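Local atomic coordinates of UPF0303 protein YBR137W (Saccharomyces cerevisiae, PDB entry 4CLC), a protein that is a cytoplasmic protein of unknown biochemical function in the UPF0303 family, probably related to the haem-degrading protein HbpS. Residues V59-S64 and A144-S149; K91-L96 and S122-F127. All coordinates share one frame; numbering follows the deposited sequence.

Contact 1: residues V59-S64 and A144-S149; sequences VAIDIS and ACLTIS
L146 pushes its CD1 methyl into the hollow that I61 and I63 leave between them on the neighbouring strand. CD1 sits 4.3 Å from I61 CG2 and 4.4 Å from I63 CG1, a light but even fit on both flanks. The chi2 of 61° directs CD1 across the strand gap, where it also leans over the backbone at D62 O. Further along, the branched ends of V59 and I148 cross obliquely, V59 CG1 lying 3.5 Å from I148 CG2. With V59 chi1 at 167°, CG1 is anti to the backbone N, on the side where S149 O and I148 CG2 lie. At the other end of the same row, I63 CG2 has the small A144 CB next to it.

Strands 60-64 and 144-149 run antiparallel, at 167°, in the middle of the mixed five-stranded sheet of this HbpS-like domain of the GAF clan. A60, D62 and S64 form hydrogen-bonded pairs with S149, T147 and C145, for instance D62 N to T147 O at 2.8 Å. I61 and I148, like I63 and L146, are the non-hydrogen-bonded pairs between them. Helix 36-53 covers the isoleucine face, with I46 against both I61 and L146.

The opposite face, carrying A60, D62, S64, C145, T147 and S149, is more polar and lies under helix 84-98. Here a water occupies the dip between the strands, 3.0 Å from D62 OD1 and 2.8 Å from T147 OG1. It also reaches C145 O, which already accepts S64 N. S64 OG is modelled implausibly close to D62 OD1, which leaves that bond doubtful. The other carboxylate oxygen, D62 OD2, forms a salt bridge with R73. S149 OG turns to N84 ND2.

Contact 2: residues K91-L96 and S122-F127; sequences KKKTAL and SKEYAF
The Y125 ring has K93 over one face and T94 at its edge. K93 CD stands 4.1 Å from the ring centroid, 19° off the normal, in a CH-pi contact, while T94 CA lies in the ring plane beside CD2. One face of the F127 ring receives T94: its CG2 is off-centre at 4.3 Å from the centroid, and OG1 lies above the rim. The F118 ring meets F127 nearly parallel.

With chi1 at -63°, T94 OG1 is anti to its own carbonyl carbon and donates to A126 O at 2.8 Å, from 44° above that carbonyl's plane. K93 runs extended past Y125, and its NZ pairs with E124 OE2 in a salt bridge modelled too short for its exact geometry to be relied on. An alanine in place of K93 would probably leave E124 without this counter-charge and a gap over the Y125 face. The far end of the tyrosine is held separately, OH bonding to R97. A126 CB rests against K91 CG at 4.1 Å.

The arrangement is helix-on-loop packing: one side of helix 84-98 receives the irregular segment that leads towards strand 131-136 in the HbpS-like domain.

Helix 84-98 joins the two contacts, whose centres are 13 Å apart. K91 touches both, its CG against A126 of contact 2 and its NZ 3.1 Å from I148 O of contact 1, a probable hydrogen bond. The same NZ also bonds to G129 O, further along the loop that holds 122-127. K92 lies over the polar side of the sheet, its CB 3.8 Å from T147 OG1 and its CD 3.8 Å from S64 CB. K92 NZ has D62 OD1 at 3.9 Å, a long and weak ion pair. K93 and T94 meet the loop, and K91 bridges it to the central strands.

Contact 1: residues V59-S64 and A144-S149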
loop_
_atom_site.group_PDB
_atom_site.type_symbol
_atom_site.label_atom_id
_atom_site.label_comp_id
_atom_site.label_asym_id
_atom_site.label_seq_id
_atom_site.Cartn_x
_atom_site.Cartn_y
_atom_site.Cartn_z
ATOM N N VAL D 59 5.311 27.352 -20.342
ATOM C CA VAL D 59 5.294 26.029 -20.924
ATOM C C VAL D 59 6.427 25.203 -20.351
ATOM O O VAL D 59 7.519 25.716 -20.129
ATOM C CB VAL D 59 5.382 26.107 -22.459
ATOM C CG1 VAL D 59 5.690 24.771 -23.056
ATOM C CG2 VAL D 59 4.087 26.617 -23.005
ATOM N N ALA D 60 6.146 23.930 -20.080
ATOM C CA ALA D 60 7.134 23.031 -19.512
ATOM C C ALA D 60 7.633 22.102 -20.610
ATOM O O ALA D 60 6.856 21.623 -21.417
ATOM C CB ALA D 60 6.554 22.260 -18.349
ATOM N N ILE D 61 8.939 21.872 -20.646
ATOM C CA ILE D 61 9.559 21.061 -21.676
ATOM C C ILE D 61 10.414 19.962 -21.054
ATOM O O ILE D 61 11.288 20.263 -20.260
ATOM C CB ILE D 61 10.430 21.932 -22.604
ATOM C CG1 ILE D 61 9.577 23.004 -23.275
ATOM C CG2 ILE D 61 11.143 21.087 -23.629
ATOM C CD1 ILE D 61 10.389 24.074 -23.946
ATOM N N ASP D 62 10.175 18.700 -21.412
ATOM C CA ASP D 62 10.960 17.602 -20.864
ATOM C C ASP D 62 11.660 16.744 -21.939
ATOM O O ASP D 62 11.135 16.524 -23.034
ATOM C CB ASP D 62 10.070 16.712 -19.985
ATOM C CG ASP D 62 10.869 15.655 -19.208
ATOM O OD1 ASP D 62 11.076 14.542 -19.742
ATOM O OD2 ASP D 62 11.276 15.941 -18.052
ATOM N N ILE D 63 12.855 16.259 -21.633
ATOM C CA ILE D 63 13.433 15.190 -22.435
ATOM C C ILE D 63 13.901 14.121 -21.469
ATOM O O ILE D 63 14.753 14.386 -20.626
ATOM C CB ILE D 63 14.605 15.667 -23.322
ATOM C CG1 ILE D 63 14.130 16.758 -24.279
ATOM C CG2 ILE D 63 15.213 14.498 -24.100
ATOM C CD1 ILE D 63 15.234 17.341 -25.122
ATOM N N SER D 64 13.325 12.925 -21.571
ATOM C CA SER D 64 13.681 11.840 -20.682
ATOM C C SER D 64 13.952 10.579 -21.474
ATOM O O SER D 64 13.528 10.442 -22.612
ATOM C CB SER D 64 12.576 11.593 -19.659
ATOM O OG SER D 64 12.404 12.702 -18.792
ATOM N N ALA D 144 14.180 8.361 -26.862
ATOM C CA ALA D 144 13.714 9.118 -25.720
ATOM C C ALA D 144 12.295 9.578 -25.979
ATOM O O ALA D 144 11.650 9.117 -26.900
ATOM C CB ALA D 144 14.623 10.295 -25.461
ATOM N N CYS D 145 11.800 10.467 -25.139
ATOM C CA CYS D 145 10.500 11.045 -25.342
ATOM C C CYS D 145 10.591 12.549 -25.044
ATOM O O CYS D 145 11.174 12.972 -24.036
ATOM C CB CYS D 145 9.462 10.337 -24.462
ATOM S SG CYS D 145 7.783 11.027 -24.474
ATOM N N LEU D 146 10.037 13.350 -25.948
ATOM C CA LEU D 146 9.959 14.784 -25.772
ATOM C C LEU D 146 8.552 15.136 -25.331
ATOM O O LEU D 146 7.598 14.682 -25.937
ATOM C CB LEU D 146 10.328 15.488 -27.076
ATOM C CG LEU D 146 9.827 16.897 -27.355
ATOM C CD1 LEU D 146 10.344 17.833 -26.309
ATOM C CD2 LEU D 146 10.323 17.299 -28.699
ATOM N N THR D 147 8.418 15.921 -24.270
ATOM C CA THR D 147 7.106 16.217 -23.725
ATOM C C THR D 147 6.947 17.689 -23.410
ATOM O O THR D 147 7.736 18.260 -22.656
ATOM C CB THR D 147 6.820 15.431 -22.446
ATOM O OG1 THR D 147 6.926 14.029 -22.695
ATOM C CG2 THR D 147 5.430 15.744 -21.957
ATOM N N ILE D 148 5.910 18.294 -23.984
ATOM C CA ILE D 148 5.650 19.704 -23.804
ATOM C C ILE D 148 4.330 19.831 -23.088
ATOM O O ILE D 148 3.453 18.974 -23.232
ATOM C CB ILE D 148 5.638 20.436 -25.151
ATOM C CG1 ILE D 148 6.999 20.278 -25.832
ATOM C CG2 ILE D 148 5.315 21.895 -24.983
ATOM C CD1 ILE D 148 7.091 20.937 -27.169
ATOM N N SER D 149 4.195 20.868 -22.278
ATOM C CA SER D 149 2.981 21.066 -21.513
ATOM C C SER D 149 2.712 22.541 -21.275
ATOM O O SER D 149 3.630 23.291 -21.006
ATOM C CB SER D 149 3.071 20.335 -20.172
ATOM O OG SER D 149 2.421 21.072 -19.144
HETATM O O HOH W 1 9.590 13.523 -22.111
#

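Contact 2: residues K91-L96 and S122-F127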
loop_
_atom_site.group_PDB
_atom_site.type_symbol
_atom_site.label_atom_id
_atom_site.label_comp_id
_atom_site.label_asym_id
_atom_site.label_seq_id
_atom_site.Cartn_x
_atom_site.Cartn_y
_atom_site.Cartn_z
ATOM N N LYS D 91 1.729 12.402 -19.589
ATOM C CA LYS D 91 1.798 12.295 -21.043
ATOM C C LYS D 91 2.894 11.322 -21.458
ATOM O O LYS D 91 2.663 10.411 -22.262
ATOM C CB LYS D 91 2.041 13.654 -21.692
ATOM C CG LYS D 91 0.909 14.638 -21.528
ATOM C CD LYS D 91 1.121 15.859 -22.390
ATOM C CE LYS D 91 0.195 16.997 -21.989
ATOM N NZ LYS D 91 0.470 18.224 -22.807
ATOM N N LYS D 92 4.082 11.531 -20.892
ATOM C CA LYS D 92 5.274 10.729 -21.159
ATOM C C LYS D 92 4.982 9.264 -20.923
ATOM O O LYS D 92 5.365 8.408 -21.717
ATOM C CB LYS D 92 6.439 11.189 -20.268
ATOM C CG LYS D 92 7.724 10.428 -20.472
ATOM C CD LYS D 92 8.860 10.944 -19.615
ATOM C CE LYS D 92 8.533 10.911 -18.160
ATOM N NZ LYS D 92 8.637 12.286 -17.612
ATOM N N LYS D 93 4.285 8.986 -19.829
ATOM C CA LYS D 93 3.994 7.619 -19.462
ATOM C C LYS D 93 3.183 6.943 -20.566
ATOM O O LYS D 93 3.570 5.875 -21.064
ATOM C CB LYS D 93 3.263 7.549 -18.113
ATOM C CG LYS D 93 3.300 6.143 -17.542
ATOM C CD LYS D 93 2.833 6.039 -16.109
ATOM C CE LYS D 93 3.086 4.626 -15.567
ATOM N NZ LYS D 93 3.183 4.568 -14.072
ATOM N N THR D 94 2.075 7.573 -20.963
ATOM C CA THR D 94 1.265 7.066 -22.065
ATOM C C THR D 94 2.120 6.832 -23.307
ATOM O O THR D 94 2.167 5.717 -23.821
ATOM C CB THR D 94 0.130 8.024 -22.437
ATOM O OG1 THR D 94 -0.784 8.181 -21.341
ATOM C CG2 THR D 94 -0.597 7.491 -23.625
ATOM N N ALA D 95 2.825 7.865 -23.763
ATOM C CA ALA D 95 3.656 7.757 -24.963
ATOM C C ALA D 95 4.664 6.609 -24.951
ATOM O O ALA D 95 4.763 5.889 -25.941
ATOM C CB ALA D 95 4.381 9.050 -25.202
ATOM N N LEU D 96 5.412 6.430 -23.858
ATOM C CA LEU D 96 6.458 5.395 -23.817
ATOM C C LEU D 96 5.861 3.997 -23.779
ATOM O O LEU D 96 6.439 3.030 -24.297
ATOM C CB LEU D 96 7.387 5.601 -22.617
ATOM C CG LEU D 96 8.418 6.733 -22.727
ATOM C CD1 LEU D 96 8.926 7.149 -21.344
ATOM C CD2 LEU D 96 9.573 6.364 -23.657
ATOM N N SER D 122 -5.402 6.689 -15.772
ATOM C CA SER D 122 -5.692 8.064 -16.217
ATOM C C SER D 122 -5.409 9.109 -15.134
ATOM O O SER D 122 -5.159 10.267 -15.475
ATOM C CB SER D 122 -7.153 8.237 -16.723
ATOM O OG SER D 122 -8.051 8.760 -15.736
ATOM N N LYS D 123 -5.346 8.720 -13.857
ATOM C CA LYS D 123 -4.707 9.616 -12.891
ATOM C C LYS D 123 -3.213 9.516 -13.154
ATOM O O LYS D 123 -2.440 10.370 -12.745
ATOM C CB LYS D 123 -5.031 9.274 -11.430
ATOM C CG LYS D 123 -6.274 9.991 -10.858
ATOM C CD LYS D 123 -7.548 9.287 -11.311
ATOM C CE LYS D 123 -8.721 10.257 -11.495
ATOM N NZ LYS D 123 -9.929 9.572 -12.071
ATOM N N GLU D 124 -2.873 8.481 -13.912
ATOM C CA GLU D 124 -1.549 7.953 -14.163
ATOM C C GLU D 124 -1.135 8.208 -15.620
ATOM O O GLU D 124 -0.038 8.688 -15.885
ATOM C CB GLU D 124 -1.509 6.448 -13.828
ATOM C CG GLU D 124 -0.106 5.822 -13.790
ATOM C CD GLU D 124 -0.074 4.353 -13.338
ATOM O OE1 GLU D 124 -1.144 3.748 -13.099
ATOM O OE2 GLU D 124 1.045 3.797 -13.223
ATOM N N TYR D 125 -1.954 7.766 -16.569
ATOM C CA TYR D 125 -1.711 8.064 -17.981
ATOM C C TYR D 125 -2.562 9.226 -18.518
ATOM O O TYR D 125 -3.754 9.287 -18.275
ATOM C CB TYR D 125 -1.971 6.828 -18.823
ATOM C CG TYR D 125 -1.115 5.631 -18.492
ATOM C CD1 TYR D 125 -1.480 4.747 -17.472
ATOM C CD2 TYR D 125 0.038 5.364 -19.207
ATOM C CE1 TYR D 125 -0.719 3.649 -17.172
ATOM C CE2 TYR D 125 0.803 4.264 -18.911
ATOM C CZ TYR D 125 0.420 3.407 -17.892
ATOM O OH TYR D 125 1.189 2.294 -17.611
ATOM N N ALA D 126 -1.951 10.147 -19.248
ATOM C CA ALA D 126 -2.703 11.255 -19.828
ATOM C C ALA D 126 -2.872 11.048 -21.317
ATOM O O ALA D 126 -1.958 10.582 -22.003
ATOM C CB ALA D 126 -2.027 12.576 -19.569
ATOM N N PHE D 127 -4.075 11.309 -21.805
ATOM C CA PHE D 127 -4.316 11.146 -23.218
ATOM C C PHE D 127 -4.430 12.443 -24.048
ATOM O O PHE D 127 -4.676 12.372 -25.265
ATOM C CB PHE D 127 -5.513 10.221 -23.372
ATOM C CG PHE D 127 -5.168 8.811 -23.031
ATOM C CD1 PHE D 127 -5.228 8.367 -21.713
ATOM C CD2 PHE D 127 -4.677 7.951 -24.009
ATOM C CE1 PHE D 127 -4.859 7.076 -21.392
ATOM C CE2 PHE D 127 -4.310 6.658 -23.698
ATOM C CZ PHE D 127 -4.394 6.221 -22.388
#